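Local coordinates for protein putative MAR1 (Leishmania donovani, PDB 1X9G) that is of unknown function but belongs to the isochorismatase superfamily and may be a ribonuclease, at residues A[62-67]-A[73-78]; A[123-128]-A[135-140]; A[171-176]-A[186-191]. One frame throughout, in Å; residues are numbered along the deposited sequence.

Interaction 1: residues A[62-67]-A[73-78]; sequences YIVTEH and GRIVPE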
loop_
_atom_site.group_PDB
_atom_site.type_symbol
_atom_site.label_atom_id
_atom_site.label_comp_id
_atom_site.label_asym_id
_atom_site.label_seq_id
_atom_site.Cartn_x
_atom_site.Cartn_y
_atom_site.Cartn_z
ATOM N N TYR A 62 9.946 -25.257 16.899
ATOM C CA TYR A 62 10.937 -24.479 16.157
ATOM C C TYR A 62 11.510 -25.325 15.018
ATOM O O TYR A 62 11.923 -26.470 15.224
ATOM C CB TYR A 62 12.022 -24.011 17.111
ATOM C CG TYR A 62 12.888 -22.900 16.595
ATOM C CD1 TYR A 62 12.717 -21.587 17.061
ATOM C CD2 TYR A 62 13.900 -23.150 15.638
ATOM C CE1 TYR A 62 13.510 -20.554 16.597
ATOM C CE2 TYR A 62 14.711 -22.122 15.170
ATOM C CZ TYR A 62 14.506 -20.831 15.657
ATOM O OH TYR A 62 15.306 -19.816 15.216
ATOM N N ILE A 63 11.536 -24.769 13.812
ATOM C CA ILE A 63 11.788 -25.553 12.607
ATOM C C ILE A 63 12.834 -24.853 11.710
ATOM O O ILE A 63 12.744 -23.659 11.446
ATOM C CB ILE A 63 10.442 -25.868 11.860
ATOM C CG1 ILE A 63 9.441 -26.548 12.806
ATOM C CG2 ILE A 63 10.647 -26.685 10.562
ATOM C CD1 ILE A 63 8.050 -26.724 12.202
ATOM N N VAL A 64 13.839 -25.593 11.272
ATOM C CA VAL A 64 14.917 -25.064 10.462
ATOM C C VAL A 64 14.830 -25.883 9.201
ATOM O O VAL A 64 14.821 -27.108 9.259
ATOM C CB VAL A 64 16.292 -25.339 11.128
ATOM C CG1 VAL A 64 17.447 -24.891 10.263
ATOM C CG2 VAL A 64 16.363 -24.699 12.535
ATOM N N THR A 65 14.720 -25.216 8.057
ATOM C CA THR A 65 14.910 -25.911 6.780
ATOM C C THR A 65 16.265 -25.481 6.224
ATOM O O THR A 65 16.647 -24.299 6.340
ATOM C CB THR A 65 13.813 -25.577 5.744
ATOM O OG1 THR A 65 13.946 -24.211 5.385
ATOM C CG2 THR A 65 12.445 -25.776 6.299
ATOM N N GLU A 66 17.002 -26.439 5.648
ATOM C CA GLU A 66 18.176 -26.115 4.851
ATOM C C GLU A 66 17.867 -26.596 3.459
ATOM O O GLU A 66 17.428 -27.734 3.267
ATOM C CB GLU A 66 19.451 -26.819 5.311
ATOM C CG GLU A 66 19.586 -27.185 6.777
ATOM C CD GLU A 66 21.018 -27.525 7.142
ATOM O OE1 GLU A 66 21.514 -28.604 6.733
ATOM O OE2 GLU A 66 21.658 -26.700 7.823
ATOM N N HIS A 67 18.142 -25.728 2.496
ATOM C CA HIS A 67 17.864 -25.957 1.096
ATOM C C HIS A 67 19.138 -26.391 0.403
ATOM O O HIS A 67 20.162 -25.729 0.539
ATOM C CB HIS A 67 17.412 -24.640 0.470
ATOM C CG HIS A 67 16.964 -24.777 -0.938
ATOM N ND1 HIS A 67 15.677 -25.144 -1.271
ATOM C CD2 HIS A 67 17.633 -24.618 -2.104
ATOM C CE1 HIS A 67 15.565 -25.181 -2.585
ATOM N NE2 HIS A 67 16.741 -24.878 -3.114
ATOM N N GLY A 73 25.936 -24.945 1.316
ATOM C CA GLY A 73 25.400 -24.365 2.534
ATOM C C GLY A 73 24.827 -25.234 3.635
ATOM O O GLY A 73 23.810 -25.898 3.450
ATOM N N ARG A 74 25.456 -25.168 4.808
ATOM C CA ARG A 74 24.835 -25.587 6.063
ATOM C C ARG A 74 24.401 -24.363 6.880
ATOM O O ARG A 74 24.910 -23.267 6.648
ATOM C CB ARG A 74 25.823 -26.421 6.871
ATOM C CG ARG A 74 25.198 -27.503 7.696
ATOM C CD ARG A 74 25.888 -28.846 7.490
ATOM N NE ARG A 74 25.890 -29.526 8.770
ATOM C CZ ARG A 74 26.059 -30.834 8.967
ATOM N NH1 ARG A 74 26.218 -31.677 7.957
ATOM N NH2 ARG A 74 26.063 -31.321 10.205
ATOM N N ILE A 75 23.485 -24.558 7.843
ATOM C CA ILE A 75 22.837 -23.454 8.568
ATOM C C ILE A 75 23.767 -22.665 9.488
ATOM O O ILE A 75 23.949 -23.011 10.647
ATOM C CB ILE A 75 21.483 -23.888 9.300
ATOM C CG1 ILE A 75 20.597 -22.663 9.614
ATOM C CG2 ILE A 75 21.736 -24.782 10.521
ATOM C CD1 ILE A 75 20.257 -22.347 11.110
ATOM N N VAL A 76 24.342 -21.592 8.944
ATOM C CA VAL A 76 25.231 -20.665 9.674
ATOM C C VAL A 76 25.293 -20.876 11.217
ATOM O O VAL A 76 24.250 -20.821 11.904
ATOM C CB VAL A 76 24.924 -19.191 9.281
ATOM C CG1 VAL A 76 25.414 -18.197 10.347
ATOM C CG2 VAL A 76 25.509 -18.890 7.888
ATOM N N PRO A 77 26.518 -21.146 11.749
ATOM C CA PRO A 77 26.767 -21.447 13.173
ATOM C C PRO A 77 26.280 -20.387 14.145
ATOM O O PRO A 77 25.755 -20.728 15.202
ATOM C CB PRO A 77 28.308 -21.563 13.258
ATOM C CG PRO A 77 28.825 -20.983 12.005
ATOM C CD PRO A 77 27.773 -21.215 10.971
ATOM N N GLU A 78 26.460 -19.116 13.802
ATOM C CA GLU A 78 26.013 -18.042 14.675
ATOM C C GLU A 78 24.506 -18.135 15.071
ATOM O O GLU A 78 24.057 -17.454 15.996
ATOM C CB GLU A 78 26.474 -16.683 14.103
ATOM C CG GLU A 78 25.678 -15.430 14.534
ATOM C CD GLU A 78 25.847 -15.011 16.016
ATOM O OE1 GLU A 78 26.943 -14.509 16.371
ATOM O OE2 GLU A 78 24.870 -15.131 16.807
#
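Glu-66, close to the end of strand 60-67, reaches across to the loop after that strand and takes the backbone N-H of Ile-75, with Glu-66 OE2 2.8 Å from Ile-75 N. This is the one hydrogen bond between the segments. The amide approaches the carboxylate oxygen on its syn side but lies 33° out of the carboxylate plane, and the N-H...O angle of 137° leaves the bond noticeably bent. Beyond CG the glutamate runs out extended, which gives it the length to bridge a gap of 6.5 Å between the CA atoms of Glu-66 and Ile-75.

The same carboxylate is hemmed in by carbon. Glu-66 OE2 also presses on Ile-75 CB, 3.2 Å away, and Arg-74 CG lies 3.6 Å from that oxygen. The charged groups make no salt bridge: Glu-66 OE1 stays 4.9 Å from Arg-74 NE, because the arginine chain, bent at chi2 and chi3, carries its guanidinium elsewhere.

Hydrophobic contact is supplied by Val-64, two residues back on the same strand. With CG1 of Ile-75 placed opposite its own backbone N (chi1 -160°), the isoleucine turns its CG1-CD1 arm to the valine, and Val-64 CG1 meets Ile-75 CD1 at 3.9 Å. Gly-73 has a positive phi, at which a CB would jam against the preceding carbonyl oxygen, so glycine, with no CB, suits the position. Gln-29 links the segments as well, bonding His-67 N and, weakly, Gly-73 O.

The contact thus fastens the loop between strands 60-67 and 86-90 to the strand second from one edge of the parallel sheet. If Glu-66 is ionised, the N-H would probably offset part of the cost of burying its charge, while Arg-74 may add a weaker, longer-range attraction.

Interaction 2: residues A[123-128]-A[135-140]; sequences QTVADL and VFLPKD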
loop_
_atom_site.group_PDB
_atom_site.type_symbol
_atom_site.label_atom_id
_atom_site.label_comp_id
_atom_site.label_asym_id
_atom_site.label_seq_id
_atom_site.Cartn_x
_atom_site.Cartn_y
_atom_site.Cartn_z
ATOM N N GLN A 123 6.953 -18.391 -1.551
ATOM C CA GLN A 123 6.270 -19.688 -1.827
ATOM C C GLN A 123 5.810 -20.391 -0.574
ATOM O O GLN A 123 4.696 -20.949 -0.524
ATOM C CB GLN A 123 7.142 -20.615 -2.702
ATOM C CG GLN A 123 7.578 -19.890 -3.980
ATOM C CD GLN A 123 8.158 -20.780 -5.045
ATOM O OE1 GLN A 123 7.655 -21.870 -5.289
ATOM N NE2 GLN A 123 9.183 -20.287 -5.745
ATOM N N THR A 124 6.653 -20.328 0.450
ATOM C CA THR A 124 6.335 -20.925 1.760
ATOM C C THR A 124 5.040 -20.332 2.334
ATOM O O THR A 124 4.129 -21.089 2.704
ATOM C CB THR A 124 7.479 -20.659 2.714
ATOM O OG1 THR A 124 8.649 -21.290 2.186
ATOM C CG2 THR A 124 7.185 -21.150 4.068
ATOM N N VAL A 125 4.929 -18.987 2.358
ATOM C CA VAL A 125 3.712 -18.389 2.898
ATOM C C VAL A 125 2.459 -18.641 2.074
ATOM O O VAL A 125 1.426 -18.875 2.655
ATOM C CB VAL A 125 3.835 -16.880 3.452
ATOM C CG1 VAL A 125 5.244 -16.412 3.573
ATOM C CG2 VAL A 125 3.034 -15.906 2.684
ATOM N N ALA A 126 2.517 -18.625 0.740
ATOM C CA ALA A 126 1.307 -18.959 -0.036
ATOM C C ALA A 126 0.812 -20.382 0.307
ATOM O O ALA A 126 -0.389 -20.596 0.436
ATOM C CB ALA A 126 1.510 -18.761 -1.553
ATOM N N ASP A 127 1.741 -21.333 0.492
ATOM C CA ASP A 127 1.394 -22.735 0.899
ATOM C C ASP A 127 0.777 -22.820 2.312
ATOM O O ASP A 127 -0.279 -23.418 2.502
ATOM C CB ASP A 127 2.594 -23.691 0.795
ATOM C CG ASP A 127 3.041 -23.992 -0.661
ATOM O OD1 ASP A 127 4.237 -24.307 -0.812
ATOM O OD2 ASP A 127 2.242 -23.946 -1.642
ATOM N N LEU A 128 1.434 -22.205 3.286
ATOM C CA LEU A 128 0.838 -22.014 4.600
ATOM C C LEU A 128 -0.579 -21.455 4.535
ATOM O O LEU A 128 -1.475 -21.963 5.213
ATOM C CB LEU A 128 1.713 -21.096 5.427
ATOM C CG LEU A 128 2.811 -21.681 6.333
ATOM C CD1 LEU A 128 2.900 -23.240 6.271
ATOM C CD2 LEU A 128 4.188 -20.966 6.142
ATOM N N VAL A 135 -0.375 -16.670 9.128
ATOM C CA VAL A 135 1.037 -16.391 9.045
ATOM C C VAL A 135 1.475 -14.977 9.470
ATOM O O VAL A 135 0.800 -13.987 9.178
ATOM C CB VAL A 135 1.749 -17.047 7.782
ATOM C CG1 VAL A 135 0.808 -17.758 6.869
ATOM C CG2 VAL A 135 2.699 -16.112 7.094
ATOM N N PHE A 136 2.570 -14.928 10.232
ATOM C CA PHE A 136 3.107 -13.709 10.830
ATOM C C PHE A 136 4.559 -13.620 10.529
ATOM O O PHE A 136 5.286 -14.603 10.690
ATOM C CB PHE A 136 2.916 -13.704 12.346
ATOM C CG PHE A 136 1.503 -13.917 12.760
ATOM C CD1 PHE A 136 0.994 -15.212 12.879
ATOM C CD2 PHE A 136 0.662 -12.821 13.008
ATOM C CE1 PHE A 136 -0.347 -15.406 13.262
ATOM C CE2 PHE A 136 -0.664 -12.989 13.362
ATOM C CZ PHE A 136 -1.168 -14.288 13.509
ATOM N N LEU A 137 4.997 -12.449 10.076
ATOM C CA LEU A 137 6.312 -12.344 9.480
ATOM C C LEU A 137 7.021 -11.152 10.078
ATOM O O LEU A 137 6.537 -10.062 9.988
ATOM C CB LEU A 137 6.175 -12.199 7.932
ATOM C CG LEU A 137 5.543 -13.384 7.180
ATOM C CD1 LEU A 137 4.477 -12.942 6.284
ATOM C CD2 LEU A 137 6.618 -14.158 6.398
ATOM N N PRO A 138 8.171 -11.366 10.733
ATOM C CA PRO A 138 8.911 -10.188 11.163
ATOM C C PRO A 138 9.765 -9.688 10.018
ATOM O O PRO A 138 10.739 -10.378 9.667
ATOM C CB PRO A 138 9.812 -10.742 12.265
ATOM C CG PRO A 138 10.109 -12.171 11.795
ATOM C CD PRO A 138 8.831 -12.631 11.141
ATOM N N LYS A 139 9.419 -8.527 9.453
ATOM C CA LYS A 139 10.161 -7.927 8.327
ATOM C C LYS A 139 11.627 -7.711 8.643
ATOM O O LYS A 139 12.498 -7.689 7.765
ATOM C CB LYS A 139 9.554 -6.585 7.937
ATOM C CG LYS A 139 10.129 -6.053 6.628
ATOM C CD LYS A 139 9.394 -4.784 6.201
ATOM C CE LYS A 139 10.315 -3.821 5.528
ATOM N NZ LYS A 139 9.501 -3.123 4.476
ATOM N N ASP A 140 11.817 -7.407 9.904
ATOM C CA ASP A 140 12.975 -7.598 10.706
ATOM C C ASP A 140 13.979 -8.697 10.326
ATOM O O ASP A 140 15.199 -8.476 10.293
ATOM C CB ASP A 140 12.378 -7.954 12.086
ATOM C CG ASP A 140 12.945 -7.139 13.094
ATOM O OD1 ASP A 140 13.596 -6.200 12.623
ATOM O OD2 ASP A 140 12.813 -7.371 14.296
#
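Val-125 lies over both Val-135 and Leu-137, so one helix side chain spans two residues that face the same side of the strand. The tight part of the contact lies around Val-135, the residue whose surface is most covered. Its two methyls divide the work: Val-135 CG1 pushes against Leu-128 CB at 3.7 Å, while Val-135 CG2 meets Val-125 CB at 3.9 Å. Branching at CB lets a short residue fill the space between two helix positions three apart, which lie on one face of the helix, and valine is also at ease in an extended strand. Here the backbones come nearest, with 7.0 Å between the CA atoms of Val-125 and Val-135.

Farther along the strand the packing thins. Leu-137 makes a single close approach, Leu-137 CD2 to Val-125 CG1 at 3.9 Å, the two side chains passing at a slant. Beyond Pro-138 the chain leaves the helix, and Lys-139 is partly exposed. On the helix Asp-127 is likewise partly exposed, bonded to Ser-94 rather than to the strand, as befits a polar residue turned from the sheet. No hydrogen bond joins the two segments, so apolar side chains alone make the contact.

Helix 117-130 and strand 134-143 are the last two elements of a beta-alpha-beta unit begun by strand 109-115, and their short segments run nearly antiparallel, 156° between directions with axes 9.8 Å apart. Strands 109-115 and 164-167 flank the strand, Val-112 touching both leucines, and Trp-160 covers Val-125. At the helix, Gln-123 bonds Leu-174 of the second subunit.

Interaction 3: residues A[171-176]-A[186-191]; sequences SILLQM and KRISKL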
loop_
_atom_site.group_PDB
_atom_site.type_symbol
_atom_site.label_atom_id
_atom_site.label_comp_id
_atom_site.label_asym_id
_atom_site.label_seq_id
_atom_site.Cartn_x
_atom_site.Cartn_y
_atom_site.Cartn_z
ATOM N N SER A 171 7.287 -6.281 17.774
ATOM C CA SER A 171 5.813 -6.300 17.738
ATOM C C SER A 171 5.290 -7.673 18.059
ATOM O O SER A 171 4.373 -7.813 18.813
ATOM C CB SER A 171 5.299 -5.961 16.335
ATOM O OG SER A 171 3.945 -5.532 16.419
ATOM N N ILE A 172 5.853 -8.688 17.429
ATOM C CA ILE A 172 5.428 -10.075 17.620
ATOM C C ILE A 172 5.638 -10.639 19.044
ATOM O O ILE A 172 4.734 -11.329 19.547
ATOM C CB ILE A 172 6.109 -10.991 16.571
ATOM C CG1 ILE A 172 5.416 -10.844 15.211
ATOM C CG2 ILE A 172 6.059 -12.475 16.974
ATOM C CD1 ILE A 172 6.195 -11.605 14.069
ATOM N N LEU A 173 6.794 -10.379 19.688
ATOM C CA LEU A 173 6.971 -10.832 21.081
ATOM C C LEU A 173 5.896 -10.259 22.009
ATOM O O LEU A 173 5.269 -10.991 22.739
ATOM C CB LEU A 173 8.361 -10.545 21.664
ATOM C CG LEU A 173 9.658 -11.094 21.063
ATOM C CD1 LEU A 173 10.675 -11.394 22.159
ATOM C CD2 LEU A 173 9.506 -12.312 20.102
ATOM N N LEU A 174 5.654 -8.961 21.911
ATOM C CA LEU A 174 4.616 -8.244 22.627
ATOM C C LEU A 174 3.183 -8.673 22.355
ATOM O O LEU A 174 2.277 -8.380 23.146
ATOM C CB LEU A 174 4.750 -6.763 22.270
ATOM C CG LEU A 174 6.036 -6.105 22.776
ATOM C CD1 LEU A 174 5.988 -4.583 22.646
ATOM C CD2 LEU A 174 6.339 -6.499 24.262
ATOM N N GLN A 175 2.948 -9.292 21.207
ATOM C CA GLN A 175 1.599 -9.637 20.815
ATOM C C GLN A 175 1.253 -10.968 21.464
ATOM O O GLN A 175 0.100 -11.219 21.808
ATOM C CB GLN A 175 1.485 -9.745 19.297
ATOM C CG GLN A 175 1.322 -8.405 18.510
ATOM C CD GLN A 175 1.468 -8.641 17.008
ATOM O OE1 GLN A 175 0.863 -9.551 16.476
ATOM N NE2 GLN A 175 2.323 -7.876 16.344
ATOM N N MET A 176 2.252 -11.819 21.617
ATOM C CA MET A 176 2.082 -13.087 22.269
ATOM C C MET A 176 1.997 -13.016 23.832
ATOM O O MET A 176 1.408 -13.903 24.435
ATOM C CB MET A 176 3.209 -14.029 21.829
ATOM C CG MET A 176 3.081 -14.561 20.400
ATOM S SD MET A 176 4.591 -15.389 19.765
ATOM C CE MET A 176 4.117 -17.121 19.971
ATOM N N LYS A 186 9.213 -10.906 32.265
ATOM C CA LYS A 186 10.611 -10.638 32.659
ATOM C C LYS A 186 11.610 -11.375 31.773
ATOM O O LYS A 186 12.644 -10.820 31.379
ATOM C CB LYS A 186 10.825 -11.099 34.122
ATOM C CG LYS A 186 12.120 -10.601 34.871
ATOM C CD LYS A 186 11.803 -9.428 35.858
ATOM C CE LYS A 186 12.909 -9.242 36.927
ATOM N NZ LYS A 186 12.749 -10.148 38.149
ATOM N N ARG A 187 11.304 -12.636 31.485
ATOM C CA ARG A 187 12.138 -13.439 30.609
ATOM C C ARG A 187 12.138 -12.897 29.177
ATOM O O ARG A 187 13.197 -12.718 28.578
ATOM C CB ARG A 187 11.679 -14.902 30.623
ATOM C CG ARG A 187 12.379 -15.818 31.639
ATOM C CD ARG A 187 11.700 -17.187 31.641
ATOM N NE ARG A 187 12.475 -18.203 30.920
ATOM C CZ ARG A 187 12.215 -19.518 30.919
ATOM N NH1 ARG A 187 11.160 -20.002 31.584
ATOM N NH2 ARG A 187 12.998 -20.356 30.234
ATOM N N ILE A 188 10.936 -12.628 28.655
ATOM C CA ILE A 188 10.716 -12.172 27.292
ATOM C C ILE A 188 11.186 -10.734 27.113
ATOM O O ILE A 188 11.789 -10.389 26.085
ATOM C CB ILE A 188 9.242 -12.346 26.900
ATOM C CG1 ILE A 188 8.894 -13.842 26.904
ATOM C CG2 ILE A 188 8.981 -11.744 25.528
ATOM C CD1 ILE A 188 7.441 -14.204 26.578
ATOM N N SER A 189 10.925 -9.908 28.126
ATOM C CA SER A 189 11.406 -8.522 28.176
ATOM C C SER A 189 12.920 -8.452 27.938
ATOM O O SER A 189 13.417 -7.541 27.278
ATOM C CB SER A 189 11.038 -7.905 29.538
ATOM O OG SER A 189 11.511 -6.580 29.695
ATOM N N LYS A 190 13.641 -9.429 28.479
ATOM C CA LYS A 190 15.089 -9.459 28.427
ATOM C C LYS A 190 15.632 -9.621 27.001
ATOM O O LYS A 190 16.674 -9.046 26.644
ATOM C CB LYS A 190 15.585 -10.569 29.384
ATOM C CG LYS A 190 16.832 -11.366 28.966
ATOM C CD LYS A 190 16.741 -12.833 29.419
ATOM C CE LYS A 190 16.155 -13.763 28.324
ATOM N NZ LYS A 190 17.181 -14.732 27.744
ATOM N N LEU A 191 14.928 -10.412 26.200
ATOM C CA LEU A 191 15.210 -10.558 24.774
ATOM C C LEU A 191 15.134 -9.212 24.049
ATOM O O LEU A 191 16.040 -8.841 23.304
ATOM C CB LEU A 191 14.211 -11.535 24.165
ATOM C CG LEU A 191 14.309 -12.937 24.745
ATOM C CD1 LEU A 191 13.229 -13.869 24.228
ATOM C CD2 LEU A 191 15.713 -13.479 24.424
#
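Leu-173 and Ile-188 meet where helix 169-176 passes helix 185-191, Leu-173 CD1 touching Ile-188 CG2 at 3.8 Å. Leu-173 gives up the most surface of any residue here and takes part in every cross-helix contact. Its CG stands beside the backbone N (chi1 -60°), and one methyl, CD1, does most of the touching, with CB also near Ile-188 CG2 at 4.1 Å. A leucine suits the place because its fork projects far enough from the helix to bridge a distance of 7.4 Å between the CA atoms of Leu-173 and Ile-188.

Ile-188 comes next in burial. Its CG2 methyl, not the longer CG1 arm, faces the leucine: CG2 lies opposite the backbone N while CG1 lies beside it, so the short branch at CB lines the interface. The two side chains pass each other at a slant.

Leu-191, three residues on, completes the group with less surface. Leu-173 CD1 approaches Leu-191 CB at 4.1 Å, the side chains lying about at right angles, so that one methyl of Leu-173 is shared by Ile-188 and Leu-191. No hydrogen bond crosses between the helices.

Polar groups are used on another side of the first helix. Gln-175 NE2 donates to Ser-171 OG at 2.9 Å, one turn back, with the serine oxygen in the amide plane; Gln-175 OE1 takes the backbone N-H of Met-13. Ser-171 OG also bonds the carbonyl of His-118 in the third subunit, whereas Leu-173 is turned to helices 185-191 and 39-55. Helix 39-55 brings Leu-52 against both Leu-173 and Ile-188 and Arg-51 against Leu-191, so that three helices meet here, with Leu-192 of the following loop also against Leu-173.

How the interactions relate
The three contacts follow one another along the chain without interleaving. Interactions 1 and 2 both reach the six-stranded parallel sheet, through strands 60-67 and 134-143, which strands 21-26 and 109-115 separate; their centres lie about 17 Å apart. Interaction 3 joins two helices near the end of the chain, its centre about 24 Å from that of interaction 1 and 20 Å from that of interaction 2. It nevertheless touches the latter, Ile-172 CD1 lying 3.9 Å from Pro-138 N. Helix 39-55 touches a segment of each. Together they hold a loop, a crossover helix and the final helices to one alpha/beta core, and segments 62-67, 123-128 and 171-176 each also meet another subunit.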